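Local coordinates for probable GTP-binding protein EngB (Pyrococcus horikoshii, PDB 2CXX) that binds guanine nucleotide and probably acts as a magnesium-dependent GTPase needed for normal cell division and septation, at residues V127-L132 / Q139-F144; F149-P152 / K158-I161. All coordinates share one frame; numbering follows the deposited sequence.

Interaction 1 of 2, residues V127-L132 / Q139-F144. With GDP (guanosine-5'-diphosphate), chain D.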
loop_
_atom_site.group_PDB
_atom_site.type_symbol
_atom_site.label_atom_id
_atom_site.label_comp_id
_atom_site.label_asym_id
_atom_site.label_seq_id
_atom_site.Cartn_x
_atom_site.Cartn_y
_atom_site.Cartn_z
ATOM N N VAL A 127 -0.213 -6.183 -3.507
ATOM C CA VAL A 127 0.399 -4.930 -3.894
ATOM C C VAL A 127 -0.434 -4.328 -5.001
ATOM O O VAL A 127 -0.503 -4.903 -6.090
ATOM C CB VAL A 127 1.848 -5.152 -4.434
ATOM C CG1 VAL A 127 2.454 -3.809 -4.934
ATOM C CG2 VAL A 127 2.699 -5.789 -3.334
ATOM N N ALA A 128 -1.059 -3.173 -4.746
ATOM C CA ALA A 128 -1.835 -2.469 -5.780
ATOM C C ALA A 128 -0.800 -1.608 -6.543
ATOM O O ALA A 128 -0.261 -0.663 -5.992
ATOM C CB ALA A 128 -2.890 -1.551 -5.131
ATOM N N VAL A 129 -0.514 -1.947 -7.794
ATOM C CA VAL A 129 0.469 -1.207 -8.576
ATOM C C VAL A 129 -0.309 -0.102 -9.312
ATOM O O VAL A 129 -0.842 -0.281 -10.406
ATOM C CB VAL A 129 1.212 -2.157 -9.518
ATOM C CG1 VAL A 129 2.282 -1.338 -10.274
ATOM C CG2 VAL A 129 1.885 -3.317 -8.665
ATOM N N ASN A 130 -0.333 1.062 -8.688
ATOM C CA ASN A 130 -1.148 2.158 -9.156
ATOM C C ASN A 130 -0.455 3.021 -10.189
ATOM O O ASN A 130 0.763 2.945 -10.377
ATOM C CB ASN A 130 -1.594 3.006 -7.950
ATOM C CG ASN A 130 -2.768 3.936 -8.282
ATOM O OD1 ASN A 130 -3.637 3.565 -9.055
ATOM N ND2 ASN A 130 -2.821 5.118 -7.669
ATOM N N LYS A 131 -1.278 3.814 -10.849
ATOM C CA LYS A 131 -0.875 4.759 -11.909
ATOM C C LYS A 131 -0.496 4.004 -13.167
ATOM O O LYS A 131 0.395 4.387 -13.933
ATOM C CB LYS A 131 0.267 5.662 -11.459
ATOM C CG LYS A 131 -0.078 6.378 -10.106
ATOM C CD LYS A 131 0.818 7.591 -9.863
ATOM C CE LYS A 131 0.544 8.310 -8.501
ATOM N NZ LYS A 131 1.656 9.309 -8.239
ATOM N N LEU A 132 -1.231 2.932 -13.400
ATOM C CA LEU A 132 -0.941 2.122 -14.562
ATOM C C LEU A 132 -0.934 2.918 -15.876
ATOM O O LEU A 132 -0.208 2.593 -16.845
ATOM C CB LEU A 132 -1.985 1.016 -14.631
ATOM C CG LEU A 132 -1.939 0.061 -15.806
ATOM C CD1 LEU A 132 -0.523 -0.514 -15.928
ATOM C CD2 LEU A 132 -2.984 -1.044 -15.572
ATOM N N GLN A 139 4.462 -5.206 -17.107
ATOM C CA GLN A 139 5.018 -6.505 -16.768
ATOM C C GLN A 139 6.437 -6.389 -16.246
ATOM O O GLN A 139 6.839 -7.069 -15.283
ATOM C CB GLN A 139 4.994 -7.443 -17.991
ATOM C CG GLN A 139 5.236 -8.902 -17.602
ATOM C CD GLN A 139 4.299 -9.393 -16.497
ATOM O OE1 GLN A 139 3.064 -9.315 -16.629
ATOM N NE2 GLN A 139 4.883 -9.914 -15.387
ATOM N N GLU A 140 7.199 -5.507 -16.871
ATOM C CA GLU A 140 8.568 -5.274 -16.475
ATOM C C GLU A 140 8.601 -4.655 -15.101
ATOM O O GLU A 140 9.448 -5.018 -14.292
ATOM C CB GLU A 140 9.268 -4.339 -17.492
ATOM C CG GLU A 140 10.658 -3.888 -17.103
ATOM C CD GLU A 140 11.186 -2.791 -18.068
ATOM O OE1 GLU A 140 12.246 -2.184 -17.787
ATOM O OE2 GLU A 140 10.525 -2.536 -19.112
ATOM N N VAL A 141 7.670 -3.735 -14.805
ATOM C CA VAL A 141 7.678 -3.099 -13.480
ATOM C C VAL A 141 7.370 -4.152 -12.388
ATOM O O VAL A 141 8.042 -4.233 -11.342
ATOM C CB VAL A 141 6.629 -1.947 -13.461
ATOM C CG1 VAL A 141 6.259 -1.486 -12.008
ATOM C CG2 VAL A 141 7.208 -0.761 -14.244
ATOM N N ILE A 142 6.340 -4.932 -12.636
ATOM C CA ILE A 142 5.917 -5.960 -11.689
ATOM C C ILE A 142 7.008 -7.016 -11.523
ATOM O O ILE A 142 7.229 -7.494 -10.420
ATOM C CB ILE A 142 4.589 -6.574 -12.163
ATOM C CG1 ILE A 142 3.480 -5.515 -11.959
ATOM C CG2 ILE A 142 4.335 -7.875 -11.477
ATOM C CD1 ILE A 142 2.100 -5.972 -12.300
ATOM N N ASN A 143 7.744 -7.346 -12.576
ATOM C CA ASN A 143 8.791 -8.347 -12.413
ATOM C C ASN A 143 9.900 -7.785 -11.572
ATOM O O ASN A 143 10.492 -8.506 -10.763
ATOM C CB ASN A 143 9.387 -8.791 -13.743
ATOM C CG ASN A 143 8.444 -9.675 -14.533
ATOM O OD1 ASN A 143 7.493 -10.235 -13.983
ATOM N ND2 ASN A 143 8.714 -9.838 -15.808
ATOM N N PHE A 144 10.201 -6.493 -11.750
ATOM C CA PHE A 144 11.256 -5.849 -10.973
ATOM C C PHE A 144 10.866 -5.816 -9.488
ATOM O O PHE A 144 11.664 -6.150 -8.606
ATOM C CB PHE A 144 11.464 -4.386 -11.508
ATOM C CG PHE A 144 12.491 -3.608 -10.776
ATOM C CD1 PHE A 144 13.836 -3.730 -11.108
ATOM C CD2 PHE A 144 12.124 -2.750 -9.739
ATOM C CE1 PHE A 144 14.782 -3.005 -10.423
ATOM C CE2 PHE A 144 13.036 -2.033 -9.053
ATOM C CZ PHE A 144 14.387 -2.142 -9.379
HETATM P PB GDP D . -2.090 9.500 -1.333
HETATM O O1B GDP D . -1.187 10.548 -0.775
HETATM O O2B GDP D . -1.285 8.174 -1.640
HETATM O O3B GDP D . -3.468 9.352 -0.723
HETATM O O3A GDP D . -2.410 10.010 -2.802
HETATM P PA GDP D . -3.639 10.671 -3.581
HETATM O O1A GDP D . -4.752 9.704 -3.678
HETATM O O2A GDP D . -4.077 12.008 -2.877
HETATM O "O5'" GDP D . -3.095 10.838 -5.080
HETATM C "C5'" GDP D . -1.938 11.619 -5.116
HETATM C "C4'" GDP D . -1.718 12.159 -6.535
HETATM O "O4'" GDP D . -1.657 11.023 -7.506
HETATM C "C3'" GDP D . -2.797 13.012 -7.108
HETATM O "O3'" GDP D . -2.574 14.234 -7.824
HETATM C "C2'" GDP D . -3.778 12.010 -7.754
HETATM O "O2'" GDP D . -4.534 12.686 -8.829
HETATM C "C1'" GDP D . -2.743 11.158 -8.495
HETATM N N9 GDP D . -3.194 9.799 -8.826
HETATM C C8 GDP D . -3.822 8.851 -7.987
HETATM N N7 GDP D . -4.043 7.765 -8.646
HETATM C C5 GDP D . -3.589 7.920 -9.929
HETATM C C6 GDP D . -3.546 7.097 -11.097
HETATM O O6 GDP D . -3.984 5.989 -11.106
HETATM N N1 GDP D . -2.978 7.605 -12.261
HETATM C C2 GDP D . -2.475 8.875 -12.295
HETATM N N2 GDP D . -1.931 9.333 -13.473
HETATM N N3 GDP D . -2.504 9.660 -11.229
HETATM C C4 GDP D . -3.049 9.218 -10.039
#
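Val129 meets two residues of the helix segment 139-144. Its CG1 lies 4.3 Å from CG1 of Val141. Its CG2 lies 4.3 Å from CG1 of Ile142. The Val129 CB points at the helix, and its two methyls straddle the step from Val141 to Ile142. No hydrogen bond joins the segments. On the helix itself, Gln139 NE2 donates to Asn143 OD1 from above the carbonyl plane.

Strand 125-130 leads into the G4 (NKxD) motif of P-loop GTPases, which starts at the strand's last residue, Asn130, and continues with Lys131 and Asp133. Asn130 ND2 comes within 3.1 Å of GDP N7. It donates a hydrogen bond to Val12 O. Asn130 OD1 accepts from Ala165 N, so both ends of the amide are held.

Lys131 runs over one face of the guanine. Its CB is 3.9 Å from GDP N1. CG turns away from its own carbonyl carbon (chi1 -53°) and sits 3.7 Å from GDP C6. From there the chain is extended. CD passes 4.1 Å from GDP N3, and CE reaches the sugar, 3.6 Å from O4'. The tip, NZ, forms a salt bridge with Asp91 and a hydrogen bond to Asn11 O.

Interaction 2 of 2, residues F149-P152 / K158-I161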
loop_
_atom_site.group_PDB
_atom_site.type_symbol
_atom_site.label_atom_id
_atom_site.label_comp_id
_atom_site.label_asym_id
_atom_site.label_seq_id
_atom_site.Cartn_x
_atom_site.Cartn_y
_atom_site.Cartn_z
ATOM N N PHE A 149 11.026 -7.319 -3.753
ATOM C CA PHE A 149 10.179 -7.631 -2.580
ATOM C C PHE A 149 10.323 -9.117 -2.136
ATOM O O PHE A 149 9.719 -9.522 -1.161
ATOM C CB PHE A 149 8.709 -7.436 -2.931
ATOM C CG PHE A 149 8.246 -5.992 -3.007
ATOM C CD1 PHE A 149 9.162 -4.918 -3.065
ATOM C CD2 PHE A 149 6.854 -5.719 -3.115
ATOM C CE1 PHE A 149 8.708 -3.624 -3.232
ATOM C CE2 PHE A 149 6.391 -4.407 -3.298
ATOM C CZ PHE A 149 7.314 -3.358 -3.360
ATOM N N GLU A 150 11.118 -9.901 -2.867
ATOM C CA GLU A 150 11.319 -11.343 -2.572
ATOM C C GLU A 150 10.029 -12.137 -2.709
ATOM O O GLU A 150 9.645 -12.922 -1.844
ATOM C CB GLU A 150 11.952 -11.583 -1.167
ATOM C CG GLU A 150 13.360 -11.009 -1.086
ATOM C CD GLU A 150 14.035 -11.215 0.256
ATOM O OE1 GLU A 150 13.428 -11.814 1.181
ATOM O OE2 GLU A 150 15.182 -10.750 0.375
ATOM N N VAL A 151 9.354 -11.894 -3.825
ATOM C CA VAL A 151 8.123 -12.567 -4.193
ATOM C C VAL A 151 8.452 -13.636 -5.228
ATOM O O VAL A 151 9.047 -13.337 -6.259
ATOM C CB VAL A 151 7.120 -11.613 -4.798
ATOM C CG1 VAL A 151 5.941 -12.361 -5.288
ATOM C CG2 VAL A 151 6.672 -10.634 -3.728
ATOM N N PRO A 152 8.095 -14.906 -4.936
ATOM C CA PRO A 152 8.362 -16.015 -5.864
ATOM C C PRO A 152 7.648 -15.823 -7.205
ATOM O O PRO A 152 6.525 -15.334 -7.265
ATOM C CB PRO A 152 7.829 -17.262 -5.131
ATOM C CG PRO A 152 7.770 -16.885 -3.668
ATOM C CD PRO A 152 7.469 -15.372 -3.676
ATOM N N LYS A 158 -0.636 -13.283 -8.093
ATOM C CA LYS A 158 -1.494 -13.374 -6.921
ATOM C C LYS A 158 -1.258 -12.146 -6.024
ATOM O O LYS A 158 -2.139 -11.678 -5.275
ATOM C CB LYS A 158 -1.156 -14.634 -6.105
ATOM C CG LYS A 158 -1.418 -15.967 -6.842
ATOM C CD LYS A 158 -2.915 -16.118 -7.180
ATOM C CE LYS A 158 -3.128 -17.377 -8.037
ATOM N NZ LYS A 158 -2.180 -17.397 -9.233
ATOM N N VAL A 159 -0.050 -11.616 -6.134
ATOM C CA VAL A 159 0.348 -10.496 -5.295
ATOM C C VAL A 159 0.194 -9.136 -5.927
ATOM O O VAL A 159 -0.423 -8.233 -5.327
ATOM C CB VAL A 159 1.808 -10.646 -4.852
ATOM C CG1 VAL A 159 2.235 -9.445 -3.981
ATOM C CG2 VAL A 159 1.960 -11.939 -4.058
ATOM N N PHE A 160 0.722 -9.009 -7.136
ATOM C CA PHE A 160 0.751 -7.722 -7.859
ATOM C C PHE A 160 -0.421 -7.466 -8.780
ATOM O O PHE A 160 -0.582 -8.125 -9.802
ATOM C CB PHE A 160 2.063 -7.597 -8.653
ATOM C CG PHE A 160 3.261 -7.537 -7.780
ATOM C CD1 PHE A 160 3.951 -8.690 -7.489
ATOM C CD2 PHE A 160 3.702 -6.303 -7.262
ATOM C CE1 PHE A 160 5.081 -8.637 -6.702
ATOM C CE2 PHE A 160 4.844 -6.224 -6.468
ATOM C CZ PHE A 160 5.534 -7.415 -6.200
ATOM N N ILE A 161 -1.253 -6.487 -8.414
ATOM C CA ILE A 161 -2.415 -6.159 -9.233
ATOM C C ILE A 161 -2.298 -4.734 -9.774
ATOM O O ILE A 161 -2.425 -3.745 -9.020
ATOM C CB ILE A 161 -3.738 -6.210 -8.398
ATOM C CG1 ILE A 161 -3.837 -7.541 -7.645
ATOM C CG2 ILE A 161 -4.946 -5.993 -9.322
ATOM C CD1 ILE A 161 -3.981 -8.754 -8.489
#
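Phe149 and Phe160 form the aromatic part of this contact. CD2 of Phe149 lies 3.8 Å from CZ of Phe160, and CE2 of Phe149 lies 4.0 Å from CE2 of Phe160. The ring centroids are 5.8 Å apart and the planes are turned by 34°. The rings meet obliquely. In Phe160, CG stands anti to the carbonyl carbon (chi1 -65°), which carries the ring out from the strand to this place.

The aliphatic contacts come from the two valines. The Val151 and Phe160 side chains come at each other from opposite directions. CG2 of Val151 is 3.9 Å from CE1 of Phe160, and CG1 of Val151 also reaches that atom. The same CG1 lies 4.2 Å from CG2 of Val159. CG1 of the preceding Val159 lies over one face of the Phe160 ring, 3.9 Å above the plane and toward the rim. Cutting Phe160 back to an alanine is likely to open a gap beside Phe149 and Val151, and to leave the Val159 methyl without its ring.

No hydrogen bond crosses between the segments. The chain turns at Glu150, whose positive phi (63°) belongs to a Schellman motif ending the helix before it. Beyond this turn Val151 points toward segment 158-161.

Tyr115 of helix 110-120 touches Phe149, Val151 and Val159. Leu145 and Ala146 of helix 138-149 pack on Phe160. Strand 160-162 is an edge strand of the sheet within this chain and runs parallel to its neighbour, strand 125-130.

Interactions 1 and 2 follow one another along the chain, with centres about 10 Å apart. Interaction 1 sets helix 138-149 on strand 125-130. Interaction 2 sets segment 149-152 on the end of helix 156-159 and the start of strand 160-162. The backbones join directly. Val127 N lies 2.7 Å from Val159 O, and Val129 N lies 2.9 Å from Ile161 O, both probable hydrogen bonds. The side chains also merge. Val127 CB is 3.6 Å from Phe160 CD2, and Ile142 CG2 is 3.6 Å from Phe160 CB. Interaction 1 reaches the GDP pocket through Asn130 and Lys131. Interaction 2 lies off the nucleotide, its Phe149 side chain about 8 Å from that of Arg9, a predicted GTP-binding residue.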